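Local coordinates for protein valine-pyruvate aminotransferase (Salmonella typhimurium, PDB 3G7Q) that probably transfers the amino group of L-valine to pyruvate to form alanine, using pyridoxal 5'-phosphate as its cofactor, at residues L356-R359 with L360-R363; M367-G370 with H371-F374; W381-T384 with H385-R389; V403-L406 with A407-E411. All coordinates share one frame; numbering follows the deposited sequence. Where two conformers were deposited one is given.

Contacts 1 and 4 are turns of two helices, 353-362 and 396-416, which pack on each other; R363 forms salt bridges with E408 and E409, and L356 meets I410. Both are partly buried, with leucine and isoleucine packing inward. Contacts 2 and 3 lie nearer the centre of the chain, where strands 368-369 and 387-391 are neighbours in one mixed sheet; G370 and C387 pair through their backbones, and the H371 imidazole is hydrogen-bonded to the T384 hydroxyl. Contact 2 is the most buried and is mainly aromatic and apolar, whereas contact 3 is built of histidine, sulfur and amide groups. M388 of contact 3 packs on L356 and L360 of contact 1.

Contact 1. Residues L356-R359 with L360-R363; sequences LYQR and LKAR
L356 and L360 meet on the inner side of helix 353-362, one turn of alpha-helix apart: CG of L356 lies 4.1 Å from CD1 of L360, the two side chains slanting across each other. On another side of the helix the Y357 ring is flanked by the K361 chain, whose CD is 3.9 Å from the tyrosine OH; that hydroxyl is bonded to D23. The K361 chain first runs straight and then folds at its last two torsions (chi3 88°), which brings CE to 3.6 Å from OE1 of Q358 as the two chains run alongside in the same direction. A water joins their polar ends, donating to Q358 OE1 and accepting a weak bond from K361 NZ.

Beneath these side chains lie the i to i+4 backbone bonds. L360 N reaches L356 O at 2.9 Å, and K361 and A362 repeat the pattern with Y357 and Q358. R359 projects as an extended chain to a salt bridge with the C-terminal carboxylate of G417. At the C-terminal end R363 N turns to L360 O at 2.9 Å, keeping a weak bond to R359 O (3.5 Å, 131° at the hydrogen), and R363 CG rests 3.5 Å from that same R359 oxygen.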
loop_
_atom_site.group_PDB
_atom_site.type_symbol
_atom_site.label_atom_id
_atom_site.label_comp_id
_atom_site.label_asym_id
_atom_site.label_seq_id
_atom_site.Cartn_x
_atom_site.Cartn_y
_atom_site.Cartn_z
ATOM N N LEU A 356 1.542 -11.610 -33.177
ATOM C CA LEU A 356 2.860 -10.973 -33.298
ATOM C C LEU A 356 3.628 -11.064 -31.972
ATOM O O LEU A 356 4.804 -11.412 -31.952
ATOM C CB LEU A 356 2.718 -9.527 -33.709
ATOM C CG LEU A 356 4.034 -8.857 -34.150
ATOM C CD1 LEU A 356 4.679 -9.535 -35.393
ATOM C CD2 LEU A 356 3.797 -7.346 -34.391
ATOM N N TYR A 357 2.946 -10.799 -30.861
ATOM C CA TYR A 357 3.559 -10.910 -29.537
ATOM C C TYR A 357 4.196 -12.284 -29.298
ATOM O O TYR A 357 5.286 -12.377 -28.744
ATOM C CB TYR A 357 2.497 -10.658 -28.448
ATOM C CG TYR A 357 2.966 -11.014 -27.042
ATOM C CD1 TYR A 357 2.808 -12.293 -26.520
ATOM C CD2 TYR A 357 3.536 -10.052 -26.229
ATOM C CE1 TYR A 357 3.239 -12.596 -25.230
ATOM C CE2 TYR A 357 3.987 -10.361 -24.948
ATOM C CZ TYR A 357 3.818 -11.620 -24.457
ATOM O OH TYR A 357 4.257 -11.887 -23.181
ATOM N N GLN A 358 3.498 -13.350 -29.671
ATOM C CA GLN A 358 4.032 -14.711 -29.492
ATOM C C GLN A 358 5.293 -14.908 -30.336
ATOM O O GLN A 358 6.262 -15.532 -29.905
ATOM C CB GLN A 358 2.989 -15.773 -29.848
ATOM C CG GLN A 358 1.772 -15.771 -28.909
ATOM C CD GLN A 358 2.140 -16.103 -27.474
ATOM O OE1 GLN A 358 3.044 -16.911 -27.232
ATOM N NE2 GLN A 358 1.437 -15.499 -26.515
ATOM N N ARG A 359 5.260 -14.392 -31.554
ATOM C CA ARG A 359 6.406 -14.521 -32.466
ATOM C C ARG A 359 7.629 -13.757 -31.981
ATOM O O ARG A 359 8.767 -14.233 -32.127
ATOM C CB ARG A 359 6.008 -14.081 -33.868
ATOM C CG ARG A 359 5.041 -15.070 -34.468
ATOM C CD ARG A 359 4.658 -14.697 -35.846
ATOM N NE ARG A 359 3.700 -15.652 -36.411
ATOM C CZ ARG A 359 3.215 -15.540 -37.634
ATOM N NH1 ARG A 359 3.618 -14.544 -38.406
ATOM N NH2 ARG A 359 2.347 -16.435 -38.084
ATOM N N LEU A 360 7.391 -12.565 -31.452
ATOM C CA LEU A 360 8.452 -11.736 -30.856
ATOM C C LEU A 360 9.010 -12.422 -29.598
ATOM O O LEU A 360 10.214 -12.532 -29.414
ATOM C CB LEU A 360 7.893 -10.389 -30.505
ATOM C CG LEU A 360 7.492 -9.469 -31.664
ATOM C CD1 LEU A 360 6.772 -8.193 -31.175
ATOM C CD2 LEU A 360 8.724 -9.093 -32.445
ATOM N N LYS A 361 8.116 -12.884 -28.740
ATOM C CA LYS A 361 8.513 -13.564 -27.513
ATOM C C LYS A 361 9.410 -14.757 -27.806
ATOM O O LYS A 361 10.413 -14.966 -27.123
ATOM C CB LYS A 361 7.272 -14.023 -26.746
ATOM C CG LYS A 361 7.605 -14.756 -25.436
ATOM C CD LYS A 361 6.391 -14.854 -24.536
ATOM C CE LYS A 361 5.577 -16.061 -24.813
ATOM N NZ LYS A 361 6.261 -17.273 -24.233
ATOM N N ALA A 362 9.062 -15.538 -28.826
ATOM C CA ALA A 362 9.868 -16.711 -29.209
ATOM C C ALA A 362 11.283 -16.303 -29.621
ATOM O O ALA A 362 12.192 -17.128 -29.577
ATOM C CB ALA A 362 9.199 -17.477 -30.352
ATOM N N ARG A 363 11.446 -15.057 -30.059
ATOM C CA ARG A 363 12.745 -14.512 -30.424
ATOM C C ARG A 363 13.368 -13.607 -29.369
ATOM O O ARG A 363 14.322 -12.897 -29.662
ATOM C CB ARG A 363 12.628 -13.782 -31.746
ATOM C CG ARG A 363 12.187 -14.704 -32.853
ATOM C CD ARG A 363 12.316 -14.093 -34.200
ATOM N NE ARG A 363 13.705 -13.807 -34.550
ATOM C CZ ARG A 363 14.073 -13.017 -35.550
ATOM N NH1 ARG A 363 13.161 -12.410 -36.300
ATOM N NH2 ARG A 363 15.354 -12.799 -35.780
HETATM O O HOH W 1 3.727 -18.514 -25.295
#

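Contact 2. Residues M367-G370 with H371-F374; sequences MVPG and HYFF. With EDO (1,2-ethanediol), chain F.
Apolar packing joins V368 to F373 and P369 to Y372. CG1 of V368 approaches F373 CE1 to 3.6 Å, the valine lying nearly perpendicular to the phenylalanine side chain; with CG1 placed anti to the backbone N (chi1 -168°), it is this methyl that meets the ring. The pyrrolidine of P369 slants across the tyrosine, its CB 3.6 Å from Y372 CE2 and its CG equally near that carbon.

Among the polar contacts, F373 N donates to G370 O over 3.0 Å, almost straight at the hydrogen (169°) but from well above the carbonyl plane. This i to i+3 bond closes a 3-10 turn as the chain leaves strand 368-369, an outermost strand of the mixed sheet, which pairs with strand 387-391. The same oxygen also lies at the edge of two rings, 3.5 Å from F373 CD1 and 3.3 Å from F374 CD1. The F373 ring is further stacked with Y141, and H371 with H385.

At the outer end of Y372 the hydroxyl shares a hydrogen bond of 2.7 Å with O1 of a 1,2-ethanediol molecule, probably a crystallisation additive, and this O1 lies in the plane of the tyrosine ring. CG of P369 is 3.8 Å from O1.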
loop_
_atom_site.group_PDB
_atom_site.type_symbol
_atom_site.label_atom_id
_atom_site.label_comp_id
_atom_site.label_asym_id
_atom_site.label_seq_id
_atom_site.Cartn_x
_atom_site.Cartn_y
_atom_site.Cartn_z
HETATM N N MSE A 367 6.979 -6.933 -25.899
HETATM C CA MSE A 367 6.235 -5.675 -26.010
HETATM C C MSE A 367 4.814 -6.012 -25.553
HETATM O O MSE A 367 4.493 -7.191 -25.385
HETATM C CB MSE A 367 6.248 -5.140 -27.446
HETATM C CG MSE A 367 7.627 -4.844 -27.909
HETATM SE SE MSE A 367 7.546 -4.114 -29.744
HETATM C CE MSE A 367 9.402 -3.523 -29.930
ATOM N N VAL A 368 3.978 -5.001 -25.316
ATOM C CA VAL A 368 2.614 -5.261 -24.822
ATOM C C VAL A 368 1.577 -5.199 -25.933
ATOM O O VAL A 368 1.495 -4.218 -26.653
ATOM C CB VAL A 368 2.184 -4.287 -23.696
ATOM C CG1 VAL A 368 0.898 -4.800 -23.044
ATOM C CG2 VAL A 368 3.304 -4.133 -22.650
ATOM N N PRO A 369 0.800 -6.267 -26.112
ATOM C CA PRO A 369 -0.268 -6.164 -27.097
ATOM C C PRO A 369 -1.257 -5.060 -26.738
ATOM O O PRO A 369 -1.653 -4.917 -25.581
ATOM C CB PRO A 369 -0.948 -7.547 -27.026
ATOM C CG PRO A 369 0.058 -8.412 -26.457
ATOM C CD PRO A 369 0.867 -7.608 -25.512
ATOM N N GLY A 370 -1.649 -4.282 -27.735
ATOM C CA GLY A 370 -2.513 -3.127 -27.522
ATOM C C GLY A 370 -3.930 -3.382 -27.062
ATOM O O GLY A 370 -4.529 -2.547 -26.391
ATOM N N HIS A 371 -4.466 -4.551 -27.373
ATOM C CA HIS A 371 -5.873 -4.802 -27.076
ATOM C C HIS A 371 -6.203 -4.685 -25.615
ATOM O O HIS A 371 -7.319 -4.326 -25.261
ATOM C CB HIS A 371 -6.278 -6.184 -27.587
ATOM C CG HIS A 371 -7.709 -6.533 -27.326
ATOM N ND1 HIS A 371 -8.767 -5.846 -27.893
ATOM C CD2 HIS A 371 -8.256 -7.534 -26.598
ATOM C CE1 HIS A 371 -9.901 -6.389 -27.490
ATOM N NE2 HIS A 371 -9.621 -7.427 -26.720
ATOM N N TYR A 372 -5.215 -4.931 -24.775
ATOM C CA TYR A 372 -5.415 -4.912 -23.362
ATOM C C TYR A 372 -5.671 -3.526 -22.767
ATOM O O TYR A 372 -6.146 -3.437 -21.638
ATOM C CB TYR A 372 -4.243 -5.635 -22.682
ATOM C CG TYR A 372 -4.071 -7.069 -23.191
ATOM C CD1 TYR A 372 -5.148 -7.966 -23.199
ATOM C CD2 TYR A 372 -2.843 -7.531 -23.636
ATOM C CE1 TYR A 372 -5.004 -9.272 -23.673
ATOM C CE2 TYR A 372 -2.688 -8.839 -24.099
ATOM C CZ TYR A 372 -3.765 -9.705 -24.123
ATOM O OH TYR A 372 -3.603 -11.015 -24.576
ATOM N N PHE A 373 -5.426 -2.452 -23.533
ATOM C CA PHE A 373 -5.656 -1.089 -23.064
ATOM C C PHE A 373 -7.014 -0.483 -23.452
ATOM O O PHE A 373 -7.189 0.733 -23.345
ATOM C CB PHE A 373 -4.530 -0.178 -23.580
ATOM C CG PHE A 373 -3.161 -0.597 -23.134
ATOM C CD1 PHE A 373 -2.406 -1.486 -23.879
ATOM C CD2 PHE A 373 -2.620 -0.105 -21.950
ATOM C CE1 PHE A 373 -1.121 -1.873 -23.465
ATOM C CE2 PHE A 373 -1.352 -0.496 -21.534
ATOM C CZ PHE A 373 -0.605 -1.385 -22.301
ATOM N N PHE A 374 -7.935 -1.304 -23.945
ATOM C CA PHE A 374 -9.248 -0.845 -24.385
ATOM C C PHE A 374 -10.404 -1.600 -23.739
ATOM O O PHE A 374 -11.341 -1.982 -24.417
ATOM C CB PHE A 374 -9.406 -1.055 -25.883
ATOM C CG PHE A 374 -8.484 -0.254 -26.731
ATOM C CD1 PHE A 374 -7.273 -0.778 -27.140
ATOM C CD2 PHE A 374 -8.874 0.976 -27.217
ATOM C CE1 PHE A 374 -6.447 -0.059 -27.950
ATOM C CE2 PHE A 374 -8.041 1.699 -28.038
ATOM C CZ PHE A 374 -6.824 1.175 -28.414
HETATM C C1 EDO F . -0.345 -11.595 -24.362
HETATM O O1 EDO F . -1.213 -11.877 -25.472
HETATM C C2 EDO F . 0.194 -12.893 -23.756
HETATM O O2 EDO F . -0.864 -13.690 -23.203
#

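Contact 3. Residues W381-T384 with H385-R389; sequences WPHT and HQCMR
Two successive i to i+3 bonds, H385 N to P382 O at 2.8 Å and Q386 N to H383 O at 2.9 Å, carry the chain round a 3-10 turn and deliver it to strand 387-391, each donor standing well above the plane of its carbonyl. Where the strand begins, the thiol of C387 sits over one face of the H383 imidazole, SG 4.0 Å from the ring centroid and 29° off the normal, with NE2 of H383 the nearest ring atom. The ring edge is occupied separately: ND1 is 3.0 Å from a water that donates to Q386 OE1, and NE2 is bonded to Y168. CB of H383 lies over the centre of one face of the W381 indole.

T384 and H385 run side by side, with OG1 of T384 3.4 Å from H385 CD2. The threonine hydroxyl is hydrogen-bonded to H371, while the imidazole of H385 bonds E354. Q386 stretches out beyond CG, and its OE1 accepts from the indole of W345 and the backbone of D348 as well as from the water. Bonds on both nitrogens probably fix the rotation of the H383 ring, holding one face to the sulfur, and three donors on Q386 OE1 should keep that amide from turning.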
loop_
_atom_site.group_PDB
_atom_site.type_symbol
_atom_site.label_atom_id
_atom_site.label_comp_id
_atom_site.label_asym_id
_atom_site.label_seq_id
_atom_site.Cartn_x
_atom_site.Cartn_y
_atom_site.Cartn_z
ATOM N N TRP A 381 -13.401 -3.432 -32.159
ATOM C CA TRP A 381 -12.692 -2.567 -33.089
ATOM C C TRP A 381 -11.397 -3.244 -33.511
ATOM O O TRP A 381 -10.524 -3.453 -32.668
ATOM C CB TRP A 381 -12.404 -1.250 -32.384
ATOM C CG TRP A 381 -11.898 -0.144 -33.221
ATOM C CD1 TRP A 381 -12.157 0.079 -34.529
ATOM C CD2 TRP A 381 -11.145 0.985 -32.756
ATOM N NE1 TRP A 381 -11.559 1.252 -34.931
ATOM C CE2 TRP A 381 -10.957 1.840 -33.856
ATOM C CE3 TRP A 381 -10.590 1.337 -31.513
ATOM C CZ2 TRP A 381 -10.223 3.037 -33.769
ATOM C CZ3 TRP A 381 -9.866 2.537 -31.413
ATOM C CH2 TRP A 381 -9.702 3.372 -32.536
ATOM N N PRO A 382 -11.295 -3.662 -34.791
ATOM C CA PRO A 382 -10.085 -4.372 -35.230
ATOM C C PRO A 382 -8.790 -3.625 -34.935
ATOM O O PRO A 382 -7.743 -4.230 -34.655
ATOM C CB PRO A 382 -10.317 -4.529 -36.743
ATOM C CG PRO A 382 -11.804 -4.621 -36.876
ATOM C CD PRO A 382 -12.299 -3.592 -35.873
ATOM N N HIS A 383 -8.860 -2.310 -35.002
ATOM C CA HIS A 383 -7.723 -1.465 -34.636
ATOM C C HIS A 383 -7.013 -1.867 -33.348
ATOM O O HIS A 383 -5.781 -1.807 -33.275
ATOM C CB HIS A 383 -8.225 -0.032 -34.480
ATOM C CG HIS A 383 -7.161 0.950 -34.082
ATOM N ND1 HIS A 383 -6.322 1.540 -35.001
ATOM C CD2 HIS A 383 -6.861 1.510 -32.884
ATOM C CE1 HIS A 383 -5.519 2.386 -34.373
ATOM N NE2 HIS A 383 -5.826 2.388 -33.089
ATOM N N THR A 384 -7.754 -2.290 -32.330
ATOM C CA THR A 384 -7.136 -2.656 -31.050
ATOM C C THR A 384 -6.178 -3.832 -31.196
ATOM O O THR A 384 -5.287 -4.003 -30.379
ATOM C CB THR A 384 -8.168 -2.968 -29.957
ATOM O OG1 THR A 384 -8.842 -4.209 -30.212
ATOM C CG2 THR A 384 -9.190 -1.811 -29.845
ATOM N N HIS A 385 -6.361 -4.623 -32.248
ATOM C CA HIS A 385 -5.491 -5.771 -32.510
ATOM C C HIS A 385 -4.348 -5.457 -33.470
ATOM O O HIS A 385 -3.684 -6.369 -33.971
ATOM C CB HIS A 385 -6.356 -6.917 -33.050
ATOM C CG HIS A 385 -7.329 -7.410 -32.044
ATOM N ND1 HIS A 385 -6.931 -8.210 -30.995
ATOM C CD2 HIS A 385 -8.648 -7.171 -31.866
ATOM C CE1 HIS A 385 -7.976 -8.479 -30.235
ATOM N NE2 HIS A 385 -9.032 -7.857 -30.736
ATOM N N GLN A 386 -4.100 -4.179 -33.730
ATOM C CA GLN A 386 -3.040 -3.776 -34.635
ATOM C C GLN A 386 -1.998 -2.901 -33.940
ATOM O O GLN A 386 -1.104 -2.403 -34.600
ATOM C CB GLN A 386 -3.639 -3.004 -35.812
ATOM C CG GLN A 386 -4.601 -3.832 -36.620
ATOM C CD GLN A 386 -5.324 -3.075 -37.721
ATOM O OE1 GLN A 386 -5.051 -1.903 -38.028
ATOM N NE2 GLN A 386 -6.274 -3.763 -38.330
ATOM N N CYS A 387 -2.100 -2.747 -32.613
ATOM C CA CYS A 387 -1.198 -1.874 -31.865
ATOM C C CYS A 387 -0.411 -2.619 -30.809
ATOM O O CYS A 387 -0.827 -3.690 -30.344
ATOM C CB CYS A 387 -1.977 -0.752 -31.176
ATOM S SG CYS A 387 -2.944 0.354 -32.226
HETATM N N MSE A 388 0.725 -2.044 -30.433
HETATM C CA MSE A 388 1.538 -2.537 -29.339
HETATM C C MSE A 388 2.168 -1.380 -28.605
HETATM O O MSE A 388 2.430 -0.332 -29.188
HETATM C CB MSE A 388 2.666 -3.448 -29.823
HETATM C CG MSE A 388 2.172 -4.699 -30.540
HETATM SE SE MSE A 388 3.550 -6.091 -30.626
HETATM C CE MSE A 388 3.080 -6.468 -28.866
ATOM N N ARG A 389 2.429 -1.572 -27.317
ATOM C CA ARG A 389 3.151 -0.570 -26.546
ATOM C C ARG A 389 4.585 -1.033 -26.286
ATOM O O ARG A 389 4.815 -2.195 -25.922
ATOM C CB ARG A 389 2.500 -0.363 -25.188
ATOM C CG ARG A 389 3.054 0.827 -24.407
ATOM C CD ARG A 389 2.602 0.798 -22.922
ATOM N NE ARG A 389 3.365 -0.156 -22.105
ATOM C CZ ARG A 389 3.098 -0.439 -20.824
ATOM N NH1 ARG A 389 2.088 0.151 -20.194
ATOM N NH2 ARG A 389 3.838 -1.326 -20.167
HETATM O O HOH W 2 -6.957 0.050 -37.549
#

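Contact 4. Residues V403-L406 with A407-E411; sequences VKIL and AEEIE
E408 lies along the preceding turn of the C-terminal helix 396-416, an alpha-helix that packs against helices 353-362 and 299-325. Its CB lies 3.4 Å from I405 O, and CG sits 3.3 Å from K404 O, the oxygen that also accepts the backbone N-H of E408. CG lies beside the backbone N (chi1 -72°), and from there the chain extends, which keeps CD within 3.8 Å of K404 O while the carboxylate reaches outward. Its two oxygens then part company. OE2 lies 3.8 Å from CE of K404, whose fully extended chain crosses the glutamate at a slant and carries NZ on to 5.0 Å from OE2, opposite charges too far apart for contact, which may still attract weakly. OE1 instead forms a salt bridge with NH1 of R363, the nitrogen that also meets OE2 of E409; this probably favours the charged form of both acids and ties the helix to the end of 353-362.

The inner side is apolar. L406 and I410, the latter in one of its two conformers, lie side by side and point the same way, and both pack on F346, while A407 faces Y325 of helix 299-325. Regular i to i+4 bonds hold the backbone, among them A407 N to V403 O at 2.8 Å and I410 N to L406 O at 2.9 Å, the latter donor standing nearly along the C=O axis of L406.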
loop_
_atom_site.group_PDB
_atom_site.type_symbol
_atom_site.label_atom_id
_atom_site.label_comp_id
_atom_site.label_asym_id
_atom_site.label_seq_id
_atom_site.Cartn_x
_atom_site.Cartn_y
_atom_site.Cartn_z
ATOM N N VAL A 403 13.948 -3.751 -32.284
ATOM C CA VAL A 403 13.326 -3.158 -33.478
ATOM C C VAL A 403 13.675 -3.958 -34.720
ATOM O O VAL A 403 12.815 -4.190 -35.581
ATOM C CB VAL A 403 13.692 -1.642 -33.616
ATOM C CG1 VAL A 403 13.355 -1.100 -35.012
ATOM C CG2 VAL A 403 12.977 -0.828 -32.503
ATOM N N LYS A 404 14.922 -4.396 -34.832
ATOM C CA LYS A 404 15.333 -5.202 -35.967
ATOM C C LYS A 404 14.483 -6.478 -36.049
ATOM O O LYS A 404 14.001 -6.854 -37.136
ATOM C CB LYS A 404 16.817 -5.547 -35.857
ATOM C CG LYS A 404 17.348 -6.425 -37.003
ATOM C CD LYS A 404 18.841 -6.645 -36.874
ATOM C CE LYS A 404 19.365 -7.527 -37.998
ATOM N NZ LYS A 404 20.839 -7.648 -37.888
ATOM N N ILE A 405 14.301 -7.137 -34.906
ATOM C CA ILE A 405 13.500 -8.370 -34.836
ATOM C C ILE A 405 12.031 -8.032 -35.152
ATOM O O ILE A 405 11.378 -8.731 -35.943
ATOM C CB ILE A 405 13.662 -9.047 -33.465
ATOM C CG1 ILE A 405 15.071 -9.684 -33.369
ATOM C CG2 ILE A 405 12.572 -10.094 -33.210
ATOM C CD1 ILE A 405 15.428 -10.171 -31.978
ATOM N N LEU A 406 11.533 -6.962 -34.556
ATOM C CA LEU A 406 10.173 -6.501 -34.849
ATOM C C LEU A 406 9.959 -6.319 -36.347
ATOM O O LEU A 406 8.990 -6.818 -36.908
ATOM C CB LEU A 406 9.858 -5.186 -34.112
ATOM C CG LEU A 406 8.507 -4.496 -34.422
ATOM C CD1 LEU A 406 7.305 -5.352 -34.040
ATOM C CD2 LEU A 406 8.405 -3.081 -33.757
ATOM N N ALA A 407 10.850 -5.583 -37.006
ATOM C CA ALA A 407 10.724 -5.350 -38.437
ATOM C C ALA A 407 10.757 -6.651 -39.213
ATOM O O ALA A 407 10.048 -6.802 -40.208
ATOM C CB ALA A 407 11.812 -4.366 -38.921
ATOM N N GLU A 408 11.599 -7.595 -38.802
ATOM C CA GLU A 408 11.620 -8.896 -39.477
ATOM C C GLU A 408 10.282 -9.638 -39.361
ATOM O O GLU A 408 9.831 -10.240 -40.320
ATOM C CB GLU A 408 12.740 -9.775 -38.927
ATOM C CG GLU A 408 14.130 -9.318 -39.350
ATOM C CD GLU A 408 15.243 -10.057 -38.640
ATOM O OE1 GLU A 408 14.951 -10.985 -37.887
ATOM O OE2 GLU A 408 16.416 -9.713 -38.845
ATOM N N GLU A 409 9.657 -9.561 -38.190
ATOM C CA GLU A 409 8.371 -10.235 -37.938
ATOM C C GLU A 409 7.211 -9.534 -38.643
ATOM O O GLU A 409 6.299 -10.203 -39.111
ATOM C CB GLU A 409 8.138 -10.392 -36.430
ATOM C CG GLU A 409 9.141 -11.348 -35.788
ATOM C CD GLU A 409 9.214 -12.690 -36.477
ATOM O OE1 GLU A 409 8.150 -13.291 -36.803
ATOM O OE2 GLU A 409 10.350 -13.159 -36.720
ATOM N N ILE A 410 7.240 -8.206 -38.702
ATOM C CA ILE A 410 6.250 -7.452 -39.458
ATOM C C ILE A 410 6.376 -7.836 -40.944
ATOM O O ILE A 410 5.382 -8.141 -41.593
ATOM C CB ILE A 410 6.392 -5.932 -39.268
ATOM C CG1 ILE A 410 6.055 -5.488 -37.828
ATOM C CG2 ILE A 410 5.520 -5.151 -40.265
ATOM C CD1 ILE A 410 4.652 -5.774 -37.366
ATOM N N GLU A 411 7.604 -7.877 -41.468
ATOM C CA GLU A 411 7.824 -8.266 -42.865
ATOM C C GLU A 411 7.321 -9.672 -43.099
ATOM O O GLU A 411 6.703 -9.930 -44.128
ATOM C CB GLU A 411 9.315 -8.178 -43.229
ATOM C CG GLU A 411 9.770 -8.875 -44.503
ATOM C CD GLU A 411 9.186 -8.342 -45.805
ATOM O OE1 GLU A 411 8.717 -7.186 -45.809
ATOM O OE2 GLU A 411 9.238 -9.078 -46.838
#